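Local atomic coordinates of D-glycero-D-manno-heptose 1-phosphate kinase (Bacteroides thetaiotaomicron, PDB entry 3K85), a protein that probably transfers a phosphate group from ATP to a sugar phosphate, D-glycero-D-manno-heptose 1-phosphate, as a kinase of the GHMP family. Residues A[31-36]-A[169-174]; A[183-188]-A[245-250]. One frame throughout, in Å; residues are numbered along the deposited sequence.

Contact 1. Residues A[31-36]-A[169-174]; sequences LILNAT and FNYMEF
Ala35 and Phe169 meet across two antiparallel strands as a non-hydrogen-bonded pair, and the methyl of Ala35 sits over the centre of the phenyl ring. CB lies 3.7 Å from the centroid of the Phe169 ring and 7° off its normal, a CH-pi contact for which the small alanine side chain is well suited. Replacing Phe169 by an alanine would probably leave the Ala35 methyl without its aromatic platform and open a gap where the ring had also met Phe331 and Met187. The same face carries Leu31, Leu33, Tyr171 and Glu173. From CB of Leu31, CG stands anti to the carbonyl carbon, beside the backbone N (chi1 -74°), and from it the two methyls reach the partner strand. CD1 comes 3.7 Å from Tyr171 OH, while CD2 touches Glu173 CG at 3.7 Å and also lies 3.8 Å from Tyr171 OH, so the forked tip of a leucine suits the place. Strands 30-37 and 169-175 are neighbours in the large mixed sheet of this GHMP kinase, and helix 230-246 covers this face through Ile240 and Thr242. Two hydrogen-bonded pairs, Ile32 with Met172 and Asn34 with Asn170, fix the register, the shortest bond being Met172 N to Ile32 O at 2.7 Å. On their face, Ile32 CD1 packs 3.8 Å from Phe174 CE2, branched aliphatic against aromatic. Asn34 ND2 lies 3.8 Å from the selenium of Met172, a selenomethionine, whose side chain crosses the asparagine at about a right angle; Asn34 ND2 is hydrogen-bonded to OE1 of Gln159 on helix 159-166.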
loop_
_atom_site.group_PDB
_atom_site.type_symbol
_atom_site.label_atom_id
_atom_site.label_comp_id
_atom_site.label_asym_id
_atom_site.label_seq_id
_atom_site.Cartn_x
_atom_site.Cartn_y
_atom_site.Cartn_z
ATOM N N LEU A 31 7.425 -9.157 12.310
ATOM C CA LEU A 31 6.855 -7.942 11.747
ATOM C C LEU A 31 7.983 -7.060 11.238
ATOM O O LEU A 31 8.928 -6.752 11.971
ATOM C CB LEU A 31 6.014 -7.200 12.797
ATOM C CG LEU A 31 4.668 -7.857 13.106
ATOM C CD1 LEU A 31 3.935 -7.062 14.169
ATOM C CD2 LEU A 31 3.836 -7.944 11.840
ATOM N N ILE A 32 7.883 -6.662 9.974
ATOM C CA ILE A 32 8.909 -5.842 9.367
ATOM C C ILE A 32 8.452 -4.679 8.498
ATOM O O ILE A 32 7.533 -4.800 7.683
ATOM C CB ILE A 32 9.853 -6.719 8.531
ATOM C CG1 ILE A 32 10.878 -7.367 9.463
ATOM C CG2 ILE A 32 10.527 -5.892 7.431
ATOM C CD1 ILE A 32 11.927 -8.163 8.766
ATOM N N LEU A 33 9.117 -3.545 8.676
ATOM C CA LEU A 33 8.841 -2.368 7.870
ATOM C C LEU A 33 10.151 -2.000 7.201
ATOM O O LEU A 33 11.092 -1.573 7.863
ATOM C CB LEU A 33 8.370 -1.191 8.727
ATOM C CG LEU A 33 7.978 0.024 7.876
ATOM C CD1 LEU A 33 6.755 -0.325 7.049
ATOM C CD2 LEU A 33 7.678 1.217 8.761
ATOM N N ASN A 34 10.222 -2.194 5.892
ATOM C CA ASN A 34 11.428 -1.853 5.147
ATOM C C ASN A 34 11.068 -1.171 3.827
ATOM O O ASN A 34 9.906 -1.149 3.403
ATOM C CB ASN A 34 12.294 -3.098 4.889
ATOM C CG ASN A 34 11.552 -4.187 4.142
ATOM O OD1 ASN A 34 10.622 -3.917 3.384
ATOM N ND2 ASN A 34 11.974 -5.437 4.347
ATOM N N ALA A 35 12.078 -0.629 3.168
ATOM C CA ALA A 35 11.846 0.095 1.925
ATOM C C ALA A 35 13.052 0.009 1.020
ATOM O O ALA A 35 14.176 0.208 1.472
ATOM C CB ALA A 35 11.542 1.553 2.246
ATOM N N THR A 36 12.820 -0.271 -0.256
ATOM C CA THR A 36 13.908 -0.366 -1.206
ATOM C C THR A 36 14.441 1.023 -1.569
ATOM O O THR A 36 13.718 2.013 -1.490
ATOM C CB THR A 36 13.458 -1.098 -2.457
ATOM O OG1 THR A 36 12.200 -0.570 -2.885
ATOM C CG2 THR A 36 13.322 -2.593 -2.169
ATOM N N PHE A 169 7.710 0.660 -0.057
ATOM C CA PHE A 169 7.605 0.588 1.406
ATOM C C PHE A 169 6.663 -0.597 1.712
ATOM O O PHE A 169 5.477 -0.579 1.358
ATOM C CB PHE A 169 7.000 1.870 1.987
ATOM C CG PHE A 169 7.958 3.020 2.059
ATOM C CD1 PHE A 169 8.450 3.455 3.287
ATOM C CD2 PHE A 169 8.391 3.658 0.899
ATOM C CE1 PHE A 169 9.366 4.507 3.352
ATOM C CE2 PHE A 169 9.308 4.711 0.956
ATOM C CZ PHE A 169 9.794 5.133 2.182
ATOM N N ASN A 170 7.199 -1.626 2.357
ATOM C CA ASN A 170 6.420 -2.814 2.683
ATOM C C ASN A 170 6.351 -3.074 4.197
ATOM O O ASN A 170 7.267 -2.730 4.946
ATOM C CB ASN A 170 7.021 -4.037 1.966
ATOM C CG ASN A 170 6.819 -3.991 0.454
ATOM O OD1 ASN A 170 7.764 -4.160 -0.325
ATOM N ND2 ASN A 170 5.576 -3.774 0.030
ATOM N N TYR A 171 5.230 -3.636 4.634
ATOM C CA TYR A 171 5.019 -4.013 6.031
ATOM C C TYR A 171 4.774 -5.498 5.853
ATOM O O TYR A 171 3.725 -5.910 5.356
ATOM C CB TYR A 171 3.783 -3.336 6.596
ATOM C CG TYR A 171 3.478 -3.659 8.044
ATOM C CD1 TYR A 171 4.187 -3.052 9.075
ATOM C CD2 TYR A 171 2.428 -4.519 8.384
ATOM C CE1 TYR A 171 3.858 -3.278 10.412
ATOM C CE2 TYR A 171 2.093 -4.754 9.712
ATOM C CZ TYR A 171 2.816 -4.126 10.721
ATOM O OH TYR A 171 2.507 -4.350 12.039
HETATM N N MSE A 172 5.764 -6.294 6.225
HETATM C CA MSE A 172 5.697 -7.736 6.055
HETATM C C MSE A 172 5.375 -8.483 7.331
HETATM O O MSE A 172 5.883 -8.164 8.412
HETATM C CB MSE A 172 7.024 -8.247 5.496
HETATM C CG MSE A 172 7.623 -7.326 4.446
HETATM SE SE MSE A 172 9.238 -7.994 3.619
HETATM C CE MSE A 172 8.858 -7.453 1.776
ATOM N N GLU A 173 4.519 -9.486 7.192
ATOM C CA GLU A 173 4.123 -10.311 8.318
ATOM C C GLU A 173 4.716 -11.686 8.081
ATOM O O GLU A 173 4.336 -12.378 7.143
ATOM C CB GLU A 173 2.596 -10.382 8.406
ATOM C CG GLU A 173 1.966 -9.089 8.904
ATOM C CD GLU A 173 0.447 -9.072 8.784
ATOM O OE1 GLU A 173 -0.067 -8.783 7.681
ATOM O OE2 GLU A 173 -0.239 -9.353 9.796
ATOM N N PHE A 174 5.689 -12.048 8.907
ATOM C CA PHE A 174 6.338 -13.346 8.819
ATOM C C PHE A 174 5.696 -14.136 9.941
ATOM O O PHE A 174 6.191 -14.189 11.073
ATOM C CB PHE A 174 7.841 -13.191 9.022
ATOM C CG PHE A 174 8.512 -12.426 7.915
ATOM C CD1 PHE A 174 8.746 -13.029 6.681
ATOM C CD2 PHE A 174 8.853 -11.086 8.083
ATOM C CE1 PHE A 174 9.308 -12.314 5.629
ATOM C CE2 PHE A 174 9.416 -10.357 7.034
ATOM C CZ PHE A 174 9.643 -10.972 5.805
#

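Contact 2. Residues A[183-188]-A[245-250]; sequences NPLKMK and ALLKGD
Where the chain runs on from strand 179-185, it passes the C-terminal end of helix 230-246, the CA atoms of Met187 and Leu247 being 7.1 Å apart with no direct hydrogen bond between the segments. Leu247 carries the apolar part: its CD2 methyl lies 4.1 Å from Leu185 CD1 and 3.9 Å from the selenium of Met187, a selenomethionine, and both side chains cross the leucine at about a right angle. The flexible Met187 side chain suits this place because it can fold back, bent at chi2 (-67°) and chi3 (-70°), and its CE reaches to 3.5 Å from Leu246 O. Lys188 adds a polar link through one water, which accepts from Lys188 NZ and donates to Leu247 O; the lysine's long, bent chain lets the ammonium reach that water at the helix end. Lys188 stands at the N-cap position of helix 189-197, and Asp250 at that of helix 251-264, where its OD1 takes a hydrogen bond from Glu253 N. Asp250 N bonds to Ala245 O at 3.0 Å, and Gly249 N makes a weak bond to Leu246 O. At the backbone angles of Gly249, with phi at +83°, a CB would jam against the carbonyl O of Lys248, which calls for glycine as the C-prime residue of the Schellman motif that ends the helix.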
loop_
_atom_site.group_PDB
_atom_site.type_symbol
_atom_site.label_atom_id
_atom_site.label_comp_id
_atom_site.label_asym_id
_atom_site.label_seq_id
_atom_site.Cartn_x
_atom_site.Cartn_y
_atom_site.Cartn_z
ATOM N N ASN A 183 2.279 -6.457 2.809
ATOM C CA ASN A 183 1.312 -5.377 2.661
ATOM C C ASN A 183 2.045 -4.256 1.922
ATOM O O ASN A 183 2.767 -3.471 2.537
ATOM C CB ASN A 183 0.846 -4.887 4.038
ATOM C CG ASN A 183 0.077 -5.946 4.801
ATOM O OD1 ASN A 183 -1.108 -6.157 4.565
ATOM N ND2 ASN A 183 0.758 -6.633 5.716
ATOM N N PRO A 184 1.894 -4.188 0.587
ATOM C CA PRO A 184 2.561 -3.144 -0.207
ATOM C C PRO A 184 1.930 -1.808 0.136
ATOM O O PRO A 184 0.771 -1.580 -0.192
ATOM C CB PRO A 184 2.254 -3.545 -1.654
ATOM C CG PRO A 184 1.899 -5.014 -1.569
ATOM C CD PRO A 184 1.120 -5.091 -0.281
ATOM N N LEU A 185 2.674 -0.920 0.785
ATOM C CA LEU A 185 2.115 0.375 1.170
ATOM C C LEU A 185 2.317 1.527 0.181
ATOM O O LEU A 185 3.444 1.798 -0.229
ATOM C CB LEU A 185 2.691 0.814 2.523
ATOM C CG LEU A 185 2.590 -0.096 3.750
ATOM C CD1 LEU A 185 3.320 0.581 4.916
ATOM C CD2 LEU A 185 1.134 -0.347 4.109
ATOM N N LYS A 186 1.231 2.204 -0.197
ATOM C CA LYS A 186 1.344 3.369 -1.074
ATOM C C LYS A 186 1.843 4.490 -0.173
ATOM O O LYS A 186 1.211 4.799 0.827
ATOM C CB LYS A 186 -0.014 3.812 -1.639
ATOM C CG LYS A 186 -0.612 2.936 -2.711
ATOM C CD LYS A 186 -1.630 3.707 -3.560
ATOM C CE LYS A 186 -2.685 4.400 -2.710
ATOM N NZ LYS A 186 -3.808 4.901 -3.534
HETATM N N MSE A 187 2.970 5.100 -0.500
HETATM C CA MSE A 187 3.455 6.183 0.339
HETATM C C MSE A 187 3.263 7.525 -0.351
HETATM O O MSE A 187 3.721 7.715 -1.474
HETATM C CB MSE A 187 4.932 5.976 0.684
HETATM C CG MSE A 187 5.191 4.873 1.701
HETATM SE SE MSE A 187 4.518 5.246 3.514
HETATM C CE MSE A 187 5.754 6.648 3.991
ATOM N N LYS A 188 2.563 8.445 0.305
ATOM C CA LYS A 188 2.371 9.773 -0.267
ATOM C C LYS A 188 3.745 10.376 -0.610
ATOM O O LYS A 188 4.689 10.271 0.165
ATOM C CB LYS A 188 1.609 10.671 0.716
ATOM C CG LYS A 188 0.153 10.241 0.903
ATOM C CD LYS A 188 -0.755 11.407 1.273
ATOM C CE LYS A 188 -0.501 11.912 2.698
ATOM N NZ LYS A 188 -0.961 10.954 3.754
ATOM N N ALA A 245 3.678 5.630 12.381
ATOM C CA ALA A 245 4.312 6.941 12.452
ATOM C C ALA A 245 4.582 7.494 11.051
ATOM O O ALA A 245 4.240 8.636 10.753
ATOM C CB ALA A 245 5.616 6.851 13.229
ATOM N N LEU A 246 5.194 6.681 10.196
ATOM C CA LEU A 246 5.515 7.101 8.835
ATOM C C LEU A 246 4.320 7.279 7.896
ATOM O O LEU A 246 4.409 8.030 6.919
ATOM C CB LEU A 246 6.495 6.124 8.196
ATOM C CG LEU A 246 7.929 6.162 8.713
ATOM C CD1 LEU A 246 8.767 5.227 7.857
ATOM C CD2 LEU A 246 8.480 7.583 8.642
ATOM N N LEU A 247 3.219 6.583 8.165
ATOM C CA LEU A 247 2.036 6.718 7.324
ATOM C C LEU A 247 1.421 8.104 7.500
ATOM O O LEU A 247 0.651 8.564 6.653
ATOM C CB LEU A 247 0.995 5.655 7.676
ATOM C CG LEU A 247 1.279 4.225 7.223
ATOM C CD1 LEU A 247 0.118 3.330 7.633
ATOM C CD2 LEU A 247 1.484 4.192 5.714
ATOM N N LYS A 248 1.753 8.760 8.608
ATOM C CA LYS A 248 1.239 10.095 8.897
ATOM C C LYS A 248 2.299 11.168 8.619
ATOM O O LYS A 248 2.013 12.363 8.679
ATOM C CB LYS A 248 0.768 10.182 10.359
ATOM C CG LYS A 248 -0.551 9.454 10.638
ATOM C CD LYS A 248 -1.071 9.750 12.048
ATOM C CE LYS A 248 -2.572 9.437 12.207
ATOM N NZ LYS A 248 -2.905 7.981 12.119
ATOM N N GLY A 249 3.517 10.733 8.309
ATOM C CA GLY A 249 4.592 11.667 8.021
ATOM C C GLY A 249 5.276 12.187 9.273
ATOM O O GLY A 249 6.046 13.150 9.233
ATOM N N ASP A 250 4.998 11.547 10.398
ATOM C CA ASP A 250 5.602 11.969 11.649
ATOM C C ASP A 250 7.039 11.470 11.744
ATOM O O ASP A 250 7.317 10.460 12.391
ATOM C CB ASP A 250 4.793 11.430 12.825
ATOM C CG ASP A 250 5.193 12.058 14.138
ATOM O OD1 ASP A 250 6.402 12.313 14.342
ATOM O OD2 ASP A 250 4.298 12.284 14.975
HETATM O O HOH W 1 -0.314 7.971 4.384
#

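Contacts 1 and 2 follow one another along the chain, with centres about 11 Å apart, and are joined by the antiparallel pairing of strands 169-175 and 179-185. Phe169 O lies 2.9 Å from Leu185 N and Tyr171 O 3.0 Å from Asn183 N, both probable hydrogen bonds. Side chains connect them too: Phe169 CG packs 3.4 Å from Met187 CG, which links the aromatic ring of contact 1 to the selenomethionine at the helix end in contact 2. Helix 230-246 serves both, covering a face of the 31-36/169-174 pair before its C-terminal end meets 183-188. Contact 2 also lies at the subunit interface, where Lys186 forms a salt bridge with Asp333 of the second subunit.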